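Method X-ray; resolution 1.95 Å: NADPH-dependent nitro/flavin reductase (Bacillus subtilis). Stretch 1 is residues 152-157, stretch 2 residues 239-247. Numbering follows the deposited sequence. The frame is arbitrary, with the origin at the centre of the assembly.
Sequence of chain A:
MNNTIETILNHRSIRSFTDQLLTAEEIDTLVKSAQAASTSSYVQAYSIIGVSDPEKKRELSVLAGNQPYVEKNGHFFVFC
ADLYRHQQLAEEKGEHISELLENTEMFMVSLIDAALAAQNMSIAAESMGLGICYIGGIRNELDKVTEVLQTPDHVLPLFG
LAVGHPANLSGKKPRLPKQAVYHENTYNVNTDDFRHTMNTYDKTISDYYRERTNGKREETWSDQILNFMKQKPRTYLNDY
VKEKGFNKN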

ATOM      1  N   PRO A 152      -4.323  12.054  17.030  1.00 17.48           N
ATOM      2  CA  PRO A 152      -5.590  12.802  17.092  1.00 17.21           C
ATOM      3  C   PRO A 152      -6.662  12.193  16.190  1.00 21.60           C
ATOM      4  O   PRO A 152      -6.439  11.139  15.567  1.00 19.18           O
ATOM      5  N   ASP A 153      -7.813  12.879  16.055  1.00 18.84           N
ATOM      6  CA  ASP A 153      -8.864  12.398  15.160  1.00 19.17           C
ATOM      7  C   ASP A 153      -8.353  12.514  13.728  1.00 18.51           C
ATOM      8  O   ASP A 153      -7.434  13.295  13.483  1.00 17.31           O
ATOM      9  N   HIS A 154      -8.889  11.687  12.807  1.00 14.00           N
ATOM     10  CA  HIS A 154      -8.455  11.649  11.390  1.00 14.71           C
ATOM     11  C   HIS A 154      -7.059  11.054  11.197  1.00 15.18           C
ATOM     12  O   HIS A 154      -6.437  11.244  10.148  1.00 13.60           O
ATOM     13  N   VAL A 155      -6.575  10.337  12.221  1.00 11.10           N
ATOM     14  CA  VAL A 155      -5.289   9.632  12.175  1.00 11.44           C
ATOM     15  C   VAL A 155      -5.579   8.179  12.574  1.00 16.96           C
ATOM     16  O   VAL A 155      -6.171   7.933  13.630  1.00 14.71           O
ATOM     17  N   LEU A 156      -5.230   7.226  11.689  1.00 12.69           N
ATOM     18  CA  LEU A 156      -5.476   5.821  11.963  1.00 11.86           C
ATOM     19  C   LEU A 156      -4.185   5.001  11.862  1.00 14.42           C
ATOM     20  O   LEU A 156      -3.700   4.782  10.744  1.00 12.15           O
ATOM     21  N   PRO A 157      -3.649   4.469  12.986  1.00 11.77           N
ATOM     22  CA  PRO A 157      -2.472   3.573  12.875  1.00 10.69           C
ATOM     23  C   PRO A 157      -2.894   2.314  12.090  1.00 12.27           C
ATOM     24  O   PRO A 157      -3.986   1.802  12.288  1.00 12.32           O
ATOM     25  N   ASP A 239     -16.745  -0.295  13.315  1.00 17.69           N
ATOM     26  CA  ASP A 239     -17.170   0.911  14.008  1.00 17.99           C
ATOM     27  C   ASP A 239     -16.011   1.768  14.438  1.00 20.22           C
ATOM     28  O   ASP A 239     -16.153   2.986  14.399  1.00 19.05           O
ATOM     29  N   TYR A 240     -14.886   1.162  14.892  1.00 16.20           N
ATOM     30  CA  TYR A 240     -13.742   1.944  15.375  1.00 15.71           C
ATOM     31  C   TYR A 240     -13.138   2.869  14.318  1.00 18.44           C
ATOM     32  O   TYR A 240     -12.801   4.010  14.651  1.00 17.36           O
ATOM     33  N   VAL A 241     -13.001   2.399  13.054  1.00 14.84           N
ATOM     34  CA  VAL A 241     -12.454   3.294  12.015  1.00 15.62           C
ATOM     35  C   VAL A 241     -13.339   4.552  11.822  1.00 18.16           C
ATOM     36  O   VAL A 241     -12.813   5.646  11.670  1.00 15.98           O
ATOM     37  N   LYS A 242     -14.674   4.375  11.877  1.00 16.67           N
ATOM     38  CA  LYS A 242     -15.683   5.449  11.779  1.00 16.13           C
ATOM     39  C   LYS A 242     -15.546   6.440  12.930  1.00 21.95           C
ATOM     40  O   LYS A 242     -15.647   7.644  12.702  1.00 21.55           O
ATOM     41  N   GLU A 243     -15.263   5.932  14.159  1.00 19.87           N
ATOM     42  CA  GLU A 243     -15.032   6.717  15.374  1.00 20.95           C
ATOM     43  C   GLU A 243     -13.827   7.647  15.178  1.00 24.58           C
ATOM     44  O   GLU A 243     -13.807   8.749  15.726  1.00 23.46           O
ATOM     45  N   LYS A 244     -12.827   7.211  14.383  1.00 20.22           N
ATOM     46  CA  LYS A 244     -11.632   7.999  14.111  1.00 19.54           C
ATOM     47  C   LYS A 244     -11.778   8.957  12.935  1.00 22.73           C
ATOM     48  O   LYS A 244     -10.845   9.696  12.631  1.00 24.15           O
ATOM     49  N   GLY A 245     -12.943   8.956  12.303  1.00 17.98           N
ATOM     50  CA  GLY A 245     -13.259   9.848  11.198  1.00 17.58           C
ATOM     51  C   GLY A 245     -13.017   9.293   9.816  1.00 20.72           C
ATOM     52  O   GLY A 245     -12.816  10.063   8.879  1.00 22.16           O
ATOM     53  N   PHE A 246     -13.071   7.957   9.645  1.00 15.63           N
ATOM     54  CA  PHE A 246     -12.852   7.357   8.332  1.00 14.92           C
ATOM     55  C   PHE A 246     -13.980   6.460   7.901  1.00 19.25           C
ATOM     56  O   PHE A 246     -14.635   5.848   8.739  1.00 20.17           O
ATOM     57  N   ASN A 247     -14.129   6.293   6.583  1.00 15.62           N
ATOM     58  CA  ASN A 247     -15.014   5.302   5.954  1.00 15.95           C
ATOM     59  C   ASN A 247     -16.497   5.375   6.383  1.00 22.40           C
ATOM     60  O   ASN A 247     -17.191   4.353   6.454  1.00 21.95           O
TER

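The end of a helix exposes carbonyl groups that the helix itself can no longer satisfy, and a neighbouring segment often supplies the missing donor while its apolar side chains pack against the last turn. The contact between residues 239-247 and 152-157 of this reductase illustrates the principle, burying 437 Å² in total.

Tyr240, with chi1 in the t well, has a CA-to-CB bond directed sideways, yet its ring comes nearer, bringing CE2 to 4.3 Å from CD1 of Leu156. Val241 (m) adds a closer apolar contact, its CG1 lying 3.8 Å from CD2 of Leu156. Leu156, in the t,p rotamer, has its CA-to-CB bond toward the second stretch and loses more surface to this contact than any other residue.

Lys242 takes no part across the interface; its NZ instead donates a hydrogen bond to O of Asn247, 2.9 Å away, tying the helix to the segment that follows. The CA-to-CB bond of Glu243 points away, and its side chain stays clear of the first stretch.

Lys244 provides the polar centre. Its O accepts a hydrogen bond from N of His154 at 2.8 Å, the one hydrogen bond between the stretches. Its side chain leaves sideways, m at both chi1 and chi2, and its aliphatic part touches the first stretch at two points: CG is 4.2 Å from CD1 of Leu156, and CD is 4.1 Å from O of Val155. Across the contact its NZ lies 4.5 Å from OD2 of Asp153, opposite charges near each other but beyond salt-bridge range. Asp153 OD1 also lies 3.2 Å from O of Lys244, but both are acceptors and no bond forms.

Gly245 ends the helix in a Schellman motif, with positive phi and the bonds from its own N to O of Lys242 and from N of Phe246 to O of Val241. Glycine suits this site twice over: a CB would be jammed against the preceding carbonyl, and it would fall 2.6 Å from ND1 of His154. The CA-to-CB bond of His154 (m) points away from the second stretch, but the end of the side chain comes nearer, placing ND1 3.5 Å from O of Gly245, which sits at the ring edge; its NE2 is hydrogen-bonded elsewhere in the structure.

Phe246 (m) completes the apolar cluster. Although its CA-to-CB bond runs sideways, the ring reaches the first stretch, with CE2 3.7 Å from CB of Leu156 and CZ 3.3 Å from O of His154. The N of Val155 approaches the ring edge, 3.7 Å from CE2 of Phe246.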

ATOM      1  CB  PRO A 152      -5.166  14.201  16.634  1.00 18.70           C
ATOM      2  CG  PRO A 152      -4.046  13.924  15.618  1.00 22.21           C
ATOM      3  CD  PRO A 152      -3.332  12.703  16.144  1.00 17.49           C
ATOM      4  CB  ASP A 153     -10.165  13.187  15.334  1.00 22.54           C
ATOM      5  CG  ASP A 153     -11.350  12.261  15.426  1.00 40.57           C
ATOM      6  OD1 ASP A 153     -12.036  12.072  14.401  1.00 43.48           O
ATOM      7  OD2 ASP A 153     -11.548  11.656  16.511  1.00 45.12           O
ATOM      8  CB  HIS A 154      -8.615  13.007  10.674  1.00 15.60           C
ATOM      9  CG  HIS A 154     -10.014  13.520  10.744  1.00 19.32           C
ATOM     10  ND1 HIS A 154     -11.043  12.887  10.074  1.00 21.53           N
ATOM     11  CD2 HIS A 154     -10.514  14.550  11.456  1.00 21.06           C
ATOM     12  CE1 HIS A 154     -12.135  13.569  10.380  1.00 21.32           C
ATOM     13  NE2 HIS A 154     -11.867  14.573  11.214  1.00 21.33           N
ATOM     14  CB  VAL A 155      -4.147  10.284  13.008  1.00 14.16           C
ATOM     15  CG1 VAL A 155      -2.878   9.430  12.970  1.00 14.14           C
ATOM     16  CG2 VAL A 155      -3.830  11.686  12.511  1.00 13.08           C
ATOM     17  CB  LEU A 156      -6.550   5.254  10.989  1.00 11.21           C
ATOM     18  CG  LEU A 156      -7.078   3.833  11.300  1.00 15.97           C
ATOM     19  CD1 LEU A 156      -7.995   3.837  12.559  1.00 15.22           C
ATOM     20  CD2 LEU A 156      -7.874   3.285  10.131  1.00 16.66           C
ATOM     21  CB  PRO A 157      -2.118   3.258  14.336  1.00 12.76           C
ATOM     22  CG  PRO A 157      -2.815   4.362  15.163  1.00 17.71           C
ATOM     23  CD  PRO A 157      -4.094   4.598  14.393  1.00 13.85           C
ATOM     24  CB  ASP A 239     -18.045   0.574  15.232  1.00 20.38           C
ATOM     25  CG  ASP A 239     -19.326  -0.160  14.857  1.00 33.75           C
ATOM     26  OD1 ASP A 239     -19.970   0.229  13.845  1.00 34.46           O
ATOM     27  OD2 ASP A 239     -19.677  -1.123  15.557  1.00 43.23           O
ATOM     28  CB  TYR A 240     -12.668   1.084  16.069  1.00 17.85           C
ATOM     29  CG  TYR A 240     -11.589   1.930  16.699  1.00 20.81           C
ATOM     30  CD1 TYR A 240     -11.779   2.516  17.946  1.00 22.88           C
ATOM     31  CD2 TYR A 240     -10.418   2.229  16.007  1.00 21.85           C
ATOM     32  CE1 TYR A 240     -10.822   3.357  18.497  1.00 22.96           C
ATOM     33  CE2 TYR A 240      -9.459   3.080  16.544  1.00 22.47           C
ATOM     34  CZ  TYR A 240      -9.660   3.630  17.793  1.00 30.58           C
ATOM     35  OH  TYR A 240      -8.714   4.473  18.311  1.00 35.62           O
ATOM     36  CB  VAL A 241     -12.028   2.608  10.683  1.00 20.36           C
ATOM     37  CG1 VAL A 241     -11.105   1.417  10.939  1.00 19.18           C
ATOM     38  CG2 VAL A 241     -13.220   2.204   9.839  1.00 21.09           C
ATOM     39  CB  LYS A 242     -17.105   4.855  11.741  1.00 18.02           C
ATOM     40  CG  LYS A 242     -17.412   4.076  10.469  1.00 24.48           C
ATOM     41  CD  LYS A 242     -18.760   3.387  10.550  1.00 30.99           C
ATOM     42  CE  LYS A 242     -18.981   2.407   9.418  1.00 48.58           C
ATOM     43  NZ  LYS A 242     -19.204   3.074   8.101  1.00 61.55           N
ATOM     44  CB  GLU A 243     -14.803   5.766  16.574  1.00 22.98           C
ATOM     45  CG  GLU A 243     -14.707   6.420  17.946  1.00 35.69           C
ATOM     46  CD  GLU A 243     -14.465   5.452  19.094  1.00 58.00           C
ATOM     47  OE1 GLU A 243     -14.970   4.307  19.034  1.00 44.90           O
ATOM     48  OE2 GLU A 243     -13.772   5.842  20.061  1.00 52.41           O
ATOM     49  CB  LYS A 244     -10.393   7.086  13.969  1.00 22.17           C
ATOM     50  CG  LYS A 244      -9.982   6.420  15.284  1.00 30.82           C
ATOM     51  CD  LYS A 244      -9.253   7.359  16.247  1.00 39.77           C
ATOM     52  CE  LYS A 244      -9.995   7.565  17.533  1.00 54.43           C
ATOM     53  NZ  LYS A 244      -9.197   8.367  18.495  1.00 65.75           N
ATOM     54  CB  PHE A 246     -11.568   6.481   8.343  1.00 15.38           C
ATOM     55  CG  PHE A 246     -10.279   7.236   8.523  1.00 15.54           C
ATOM     56  CD1 PHE A 246      -9.517   7.613   7.423  1.00 17.60           C
ATOM     57  CD2 PHE A 246      -9.801   7.542   9.798  1.00 16.33           C
ATOM     58  CE1 PHE A 246      -8.303   8.295   7.590  1.00 17.87           C
ATOM     59  CE2 PHE A 246      -8.591   8.213   9.961  1.00 19.13           C
ATOM     60  CZ  PHE A 246      -7.856   8.593   8.852  1.00 17.32           C
ATOM     61  CB  ASN A 247     -14.421   3.918   6.272  1.00 17.51           C
ATOM     62  CG  ASN A 247     -14.879   2.813   5.398  1.00 22.20           C
ATOM     63  OD1 ASN A 247     -15.011   2.968   4.195  1.00 25.63           O
ATOM     64  ND2 ASN A 247     -15.042   1.648   5.995  1.00 18.94           N
TER